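PDB 1Q1H: transcription factor E from Sulfolobus solfataricus, which helps start archaeal transcription by enhancing TATA-box recognition and RNA polymerase recruitment, its winged helix domain being involved in DNA binding in the preinitiation complex. Local coordinates for residues 15-27 against 50-63. Numbering follows the deposited sequence.
Sequences LLGDDVIDVLRIL and VRKKLNLLEEQGFV
Leu-57, on helix 50-60, meets a row of aliphatic side chains from 15-27: Leu-16 lays CD1 against its CG at 3.8 Å, Val-20 faces it with CG1, and Val-23 and Leu-24 close in beyond. Val-23 divides its two methyls between adjacent residues of helix 50-60. With CG1 anti to the backbone N (chi1 153°), that branch lies against Leu-54 CD2 at 3.6 Å, while CG2 rests on the methylenes of Lys-53. Further along helix 21-27, Leu-24 and Leu-27 each turn CD1 to Val-63 CG2, the Leu-27 pair being 3.4 Å apart. The other branch of Leu-24, CD2, approaches the Phe-62 ring obliquely.

Phe-62 follows Gly-61, where the chain leaves helical geometry with a positive phi, and takes Leu-15 CD1 at its ring edge, near the plane. Nearby, Leu-16 CD2 sits on the aliphatic CG of Gln-60.

Lys-53 plays a double part. Its extended chain slides past Val-20 in the opposite direction, CG 3.8 Å from Val-20 CG2, and carries the ammonium out beside Asp-19, where NZ forms a salt bridge with Asp-49. Asp-19 OD2 stays 4.8 Å from Lys-53 NZ, a separation at which the opposite charges may still attract. Trimming Lys-53 to an alanine removes everything past CB, which would probably leave Asp-49 without its cationic mate and take away much of the aliphatic cover that CG and CD give Val-20 and Val-23.

The axes of 21-27 and 50-60 cross almost perpendicularly, at -88° and 9.4 Å at closest approach, joining helix 21-30 to helix 47-60, the first and third of the three-helix core (21-30, 36-41, 47-60) of this winged helix domain. Ile-39 of helix 36-41 touches Leu-27, Val-50 and Leu-54; Phe-8 of helix 7-13 meets Leu-24 and Phe-62, and Trp-80 of strand 77-81 packs on Leu-54 and Val-63.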
loop_
_atom_site.group_PDB
_atom_site.type_symbol
_atom_site.label_atom_id
_atom_site.label_comp_id
_atom_site.label_asym_id
_atom_site.label_seq_id
_atom_site.Cartn_x
_atom_site.Cartn_y
_atom_site.Cartn_z
ATOM N N LEU A 15 -0.952 -3.467 14.278
ATOM C CA LEU A 15 -2.305 -2.976 14.033
ATOM C C LEU A 15 -3.119 -3.879 13.128
ATOM O O LEU A 15 -4.288 -4.107 13.378
ATOM C CB LEU A 15 -2.263 -1.569 13.426
ATOM C CG LEU A 15 -2.030 -0.376 14.365
ATOM C CD1 LEU A 15 -1.607 0.845 13.545
ATOM C CD2 LEU A 15 -3.308 -0.087 15.160
ATOM N N LEU A 16 -2.508 -4.389 12.071
ATOM C CA LEU A 16 -3.231 -5.260 11.156
ATOM C C LEU A 16 -2.579 -6.629 11.076
ATOM O O LEU A 16 -1.807 -7.022 11.946
ATOM C CB LEU A 16 -3.279 -4.645 9.750
ATOM C CG LEU A 16 -3.779 -3.207 9.564
ATOM C CD1 LEU A 16 -3.485 -2.794 8.153
ATOM C CD2 LEU A 16 -5.251 -3.091 9.866
ATOM N N GLY A 17 -2.884 -7.359 10.016
ATOM C CA GLY A 17 -2.298 -8.675 9.885
ATOM C C GLY A 17 -0.806 -8.633 9.616
ATOM O O GLY A 17 -0.044 -7.926 10.277
ATOM N N ASP A 18 -0.416 -9.441 8.639
ATOM C CA ASP A 18 0.941 -9.568 8.156
ATOM C C ASP A 18 0.672 -9.703 6.670
ATOM O O ASP A 18 1.511 -9.373 5.829
ATOM C CB ASP A 18 1.583 -10.838 8.690
ATOM C CG ASP A 18 1.755 -10.810 10.191
ATOM O OD1 ASP A 18 0.824 -10.322 10.870
ATOM O OD2 ASP A 18 2.808 -11.283 10.692
ATOM N N ASP A 19 -0.531 -10.188 6.367
ATOM C CA ASP A 19 -0.983 -10.353 4.993
ATOM C C ASP A 19 -0.894 -8.953 4.415
ATOM O O ASP A 19 -0.609 -8.765 3.225
ATOM C CB ASP A 19 -2.445 -10.808 4.949
ATOM C CG ASP A 19 -2.635 -12.270 5.335
ATOM O OD1 ASP A 19 -2.017 -12.732 6.328
ATOM O OD2 ASP A 19 -3.431 -12.951 4.646
ATOM N N VAL A 20 -1.135 -7.975 5.285
ATOM C CA VAL A 20 -1.105 -6.565 4.926
ATOM C C VAL A 20 0.319 -6.021 4.771
ATOM O O VAL A 20 0.653 -5.421 3.743
ATOM C CB VAL A 20 -1.889 -5.733 5.981
ATOM C CG1 VAL A 20 -1.224 -4.390 6.212
ATOM C CG2 VAL A 20 -3.331 -5.527 5.513
ATOM N N ILE A 21 1.151 -6.238 5.787
ATOM C CA ILE A 21 2.532 -5.764 5.773
ATOM C C ILE A 21 3.246 -6.080 4.467
ATOM O O ILE A 21 4.118 -5.331 4.037
ATOM C CB ILE A 21 3.338 -6.357 6.952
ATOM C CG1 ILE A 21 3.148 -5.494 8.201
ATOM C CG2 ILE A 21 4.818 -6.426 6.606
ATOM C CD1 ILE A 21 1.728 -5.414 8.704
ATOM N N ASP A 22 2.877 -7.188 3.835
ATOM C CA ASP A 22 3.489 -7.575 2.563
ATOM C C ASP A 22 3.190 -6.556 1.475
ATOM O O ASP A 22 4.048 -6.262 0.642
ATOM C CB ASP A 22 2.978 -8.944 2.129
ATOM C CG ASP A 22 3.237 -10.005 3.171
ATOM O OD1 ASP A 22 4.415 -10.393 3.352
ATOM O OD2 ASP A 22 2.260 -10.438 3.817
ATOM N N VAL A 23 1.969 -6.021 1.488
ATOM C CA VAL A 23 1.559 -5.029 0.503
ATOM C C VAL A 23 2.309 -3.722 0.697
ATOM O O VAL A 23 2.927 -3.207 -0.242
ATOM C CB VAL A 23 0.035 -4.756 0.579
ATOM C CG1 VAL A 23 -0.277 -3.337 0.091
ATOM C CG2 VAL A 23 -0.717 -5.782 -0.282
ATOM N N LEU A 24 2.257 -3.195 1.919
ATOM C CA LEU A 24 2.928 -1.939 2.250
ATOM C C LEU A 24 4.362 -1.970 1.746
ATOM O O LEU A 24 4.914 -0.946 1.351
ATOM C CB LEU A 24 2.919 -1.715 3.760
ATOM C CG LEU A 24 3.040 -0.270 4.238
ATOM C CD1 LEU A 24 1.897 0.533 3.661
ATOM C CD2 LEU A 24 3.017 -0.202 5.769
ATOM N N ARG A 25 4.948 -3.164 1.758
ATOM C CA ARG A 25 6.314 -3.386 1.313
ATOM C C ARG A 25 6.579 -2.960 -0.130
ATOM O O ARG A 25 7.256 -1.957 -0.357
ATOM C CB ARG A 25 6.682 -4.861 1.492
ATOM C CG ARG A 25 7.049 -5.239 2.923
ATOM C CD ARG A 25 8.199 -4.378 3.414
ATOM N NE ARG A 25 9.334 -4.401 2.495
ATOM C CZ ARG A 25 10.196 -3.399 2.339
ATOM N NH1 ARG A 25 10.061 -2.278 3.040
ATOM N NH2 ARG A 25 11.198 -3.520 1.480
ATOM N N ILE A 26 6.063 -3.728 -1.091
ATOM C CA ILE A 26 6.240 -3.418 -2.516
ATOM C C ILE A 26 6.139 -1.909 -2.738
ATOM O O ILE A 26 6.897 -1.327 -3.514
ATOM C CB ILE A 26 5.149 -4.081 -3.405
ATOM C CG1 ILE A 26 5.309 -5.604 -3.437
ATOM C CG2 ILE A 26 5.244 -3.530 -4.819
ATOM C CD1 ILE A 26 5.179 -6.278 -2.086
ATOM N N LEU A 27 5.179 -1.291 -2.059
ATOM C CA LEU A 27 4.970 0.140 -2.161
ATOM C C LEU A 27 6.235 0.850 -1.706
ATOM O O LEU A 27 6.872 1.554 -2.487
ATOM C CB LEU A 27 3.778 0.567 -1.288
ATOM C CG LEU A 27 2.346 0.236 -1.735
ATOM C CD1 LEU A 27 1.367 0.625 -0.651
ATOM C CD2 LEU A 27 2.015 0.980 -3.014
ATOM N N VAL A 50 -5.636 -8.257 -2.787
ATOM C CA VAL A 50 -4.645 -7.199 -2.826
ATOM C C VAL A 50 -5.357 -5.911 -2.483
ATOM O O VAL A 50 -4.869 -5.115 -1.687
ATOM C CB VAL A 50 -4.050 -7.056 -4.223
ATOM C CG1 VAL A 50 -3.038 -5.944 -4.247
ATOM C CG2 VAL A 50 -3.422 -8.359 -4.651
ATOM N N ARG A 51 -6.522 -5.707 -3.089
ATOM C CA ARG A 51 -7.305 -4.503 -2.838
ATOM C C ARG A 51 -7.878 -4.580 -1.433
ATOM O O ARG A 51 -8.163 -3.567 -0.813
ATOM C CB ARG A 51 -8.456 -4.370 -3.846
ATOM C CG ARG A 51 -8.075 -4.444 -5.325
ATOM C CD ARG A 51 -9.111 -3.684 -6.165
ATOM N NE ARG A 51 -9.821 -4.503 -7.146
ATOM C CZ ARG A 51 -10.557 -5.566 -6.836
ATOM N NH1 ARG A 51 -10.674 -5.944 -5.567
ATOM N NH2 ARG A 51 -11.184 -6.242 -7.791
ATOM N N LYS A 52 -8.057 -5.794 -0.938
ATOM C CA LYS A 52 -8.593 -5.976 0.396
ATOM C C LYS A 52 -7.580 -5.460 1.414
ATOM O O LYS A 52 -7.947 -4.793 2.383
ATOM C CB LYS A 52 -8.930 -7.457 0.639
ATOM C CG LYS A 52 -10.231 -7.875 -0.049
ATOM C CD LYS A 52 -10.548 -9.361 0.015
ATOM C CE LYS A 52 -11.759 -9.666 -0.883
ATOM N NZ LYS A 52 -12.021 -11.122 -1.117
ATOM N N LYS A 53 -6.304 -5.756 1.184
ATOM C CA LYS A 53 -5.259 -5.291 2.077
ATOM C C LYS A 53 -5.209 -3.777 2.002
ATOM O O LYS A 53 -5.372 -3.093 3.012
ATOM C CB LYS A 53 -3.911 -5.901 1.688
ATOM C CG LYS A 53 -3.769 -7.352 2.155
ATOM C CD LYS A 53 -2.853 -8.165 1.264
ATOM C CE LYS A 53 -3.009 -9.643 1.566
ATOM N NZ LYS A 53 -2.148 -10.504 0.701
ATOM N N LEU A 54 -5.015 -3.249 0.803
ATOM C CA LEU A 54 -4.959 -1.804 0.634
ATOM C C LEU A 54 -6.026 -1.013 1.411
ATOM O O LEU A 54 -5.679 -0.077 2.123
ATOM C CB LEU A 54 -5.022 -1.451 -0.850
ATOM C CG LEU A 54 -3.761 -1.797 -1.639
ATOM C CD1 LEU A 54 -3.991 -1.599 -3.134
ATOM C CD2 LEU A 54 -2.625 -0.922 -1.158
ATOM N N ASN A 55 -7.304 -1.372 1.312
ATOM C CA ASN A 55 -8.323 -0.599 2.028
ATOM C C ASN A 55 -8.232 -0.702 3.542
ATOM O O ASN A 55 -8.682 0.199 4.239
ATOM C CB ASN A 55 -9.742 -0.992 1.606
ATOM C CG ASN A 55 -9.952 -0.945 0.102
ATOM O OD1 ASN A 55 -9.166 -0.350 -0.636
ATOM N ND2 ASN A 55 -11.026 -1.574 -0.358
ATOM N N LEU A 56 -7.671 -1.807 4.042
ATOM C CA LEU A 56 -7.505 -2.042 5.485
ATOM C C LEU A 56 -6.443 -1.115 6.070
ATOM O O LEU A 56 -6.616 -0.565 7.151
ATOM C CB LEU A 56 -7.101 -3.497 5.746
ATOM C CG LEU A 56 -8.168 -4.528 6.127
ATOM C CD1 LEU A 56 -7.614 -5.892 5.882
ATOM C CD2 LEU A 56 -8.583 -4.397 7.587
ATOM N N LEU A 57 -5.334 -0.972 5.345
ATOM C CA LEU A 57 -4.226 -0.101 5.735
ATOM C C LEU A 57 -4.740 1.318 5.568
ATOM O O LEU A 57 -4.640 2.146 6.475
ATOM C CB LEU A 57 -3.036 -0.303 4.793
ATOM C CG LEU A 57 -2.157 -1.557 4.823
ATOM C CD1 LEU A 57 -1.719 -1.893 3.402
ATOM C CD2 LEU A 57 -0.935 -1.318 5.699
ATOM N N GLU A 58 -5.287 1.578 4.381
ATOM C CA GLU A 58 -5.838 2.879 4.021
ATOM C C GLU A 58 -6.672 3.392 5.172
ATOM O O GLU A 58 -6.536 4.532 5.588
ATOM C CB GLU A 58 -6.687 2.748 2.751
ATOM C CG GLU A 58 -7.401 4.018 2.298
ATOM C CD GLU A 58 -8.586 4.377 3.183
ATOM O OE1 GLU A 58 -9.458 3.509 3.404
ATOM O OE2 GLU A 58 -8.652 5.531 3.654
ATOM N N GLU A 59 -7.526 2.528 5.691
ATOM C CA GLU A 59 -8.395 2.862 6.811
ATOM C C GLU A 59 -7.589 3.333 8.014
ATOM O O GLU A 59 -8.020 4.221 8.743
ATOM C CB GLU A 59 -9.219 1.632 7.180
ATOM C CG GLU A 59 -9.937 1.705 8.488
ATOM C CD GLU A 59 -10.275 0.318 8.996
ATOM O OE1 GLU A 59 -9.328 -0.443 9.313
ATOM O OE2 GLU A 59 -11.478 -0.017 9.068
ATOM N N GLN A 60 -6.419 2.740 8.222
ATOM C CA GLN A 60 -5.571 3.118 9.347
ATOM C C GLN A 60 -4.712 4.322 9.011
ATOM O O GLN A 60 -4.387 5.126 9.892
ATOM C CB GLN A 60 -4.685 1.949 9.759
ATOM C CG GLN A 60 -5.488 0.715 10.067
ATOM C CD GLN A 60 -6.577 0.992 11.064
ATOM O OE1 GLN A 60 -7.682 0.468 10.956
ATOM N NE2 GLN A 60 -6.272 1.821 12.050
ATOM N N GLY A 61 -4.341 4.439 7.737
ATOM C CA GLY A 61 -3.543 5.571 7.307
ATOM C C GLY A 61 -2.110 5.255 6.944
ATOM O O GLY A 61 -1.230 6.098 7.119
ATOM N N PHE A 62 -1.874 4.051 6.431
ATOM C CA PHE A 62 -0.528 3.646 6.042
ATOM C C PHE A 62 -0.406 3.760 4.545
ATOM O O PHE A 62 0.632 3.450 3.969
ATOM C CB PHE A 62 -0.238 2.203 6.469
ATOM C CG PHE A 62 -0.179 2.013 7.956
ATOM C CD1 PHE A 62 -1.342 1.992 8.714
ATOM C CD2 PHE A 62 1.036 1.884 8.599
ATOM C CE1 PHE A 62 -1.292 1.847 10.091
ATOM C CE2 PHE A 62 1.098 1.738 9.971
ATOM C CZ PHE A 62 -0.068 1.720 10.721
ATOM N N VAL A 63 -1.484 4.216 3.923
ATOM C CA VAL A 63 -1.542 4.388 2.479
ATOM C C VAL A 63 -2.668 5.365 2.129
ATOM O O VAL A 63 -3.631 5.517 2.880
ATOM C CB VAL A 63 -1.796 3.006 1.768
ATOM C CG1 VAL A 63 -2.322 3.223 0.380
ATOM C CG2 VAL A 63 -0.491 2.189 1.674
#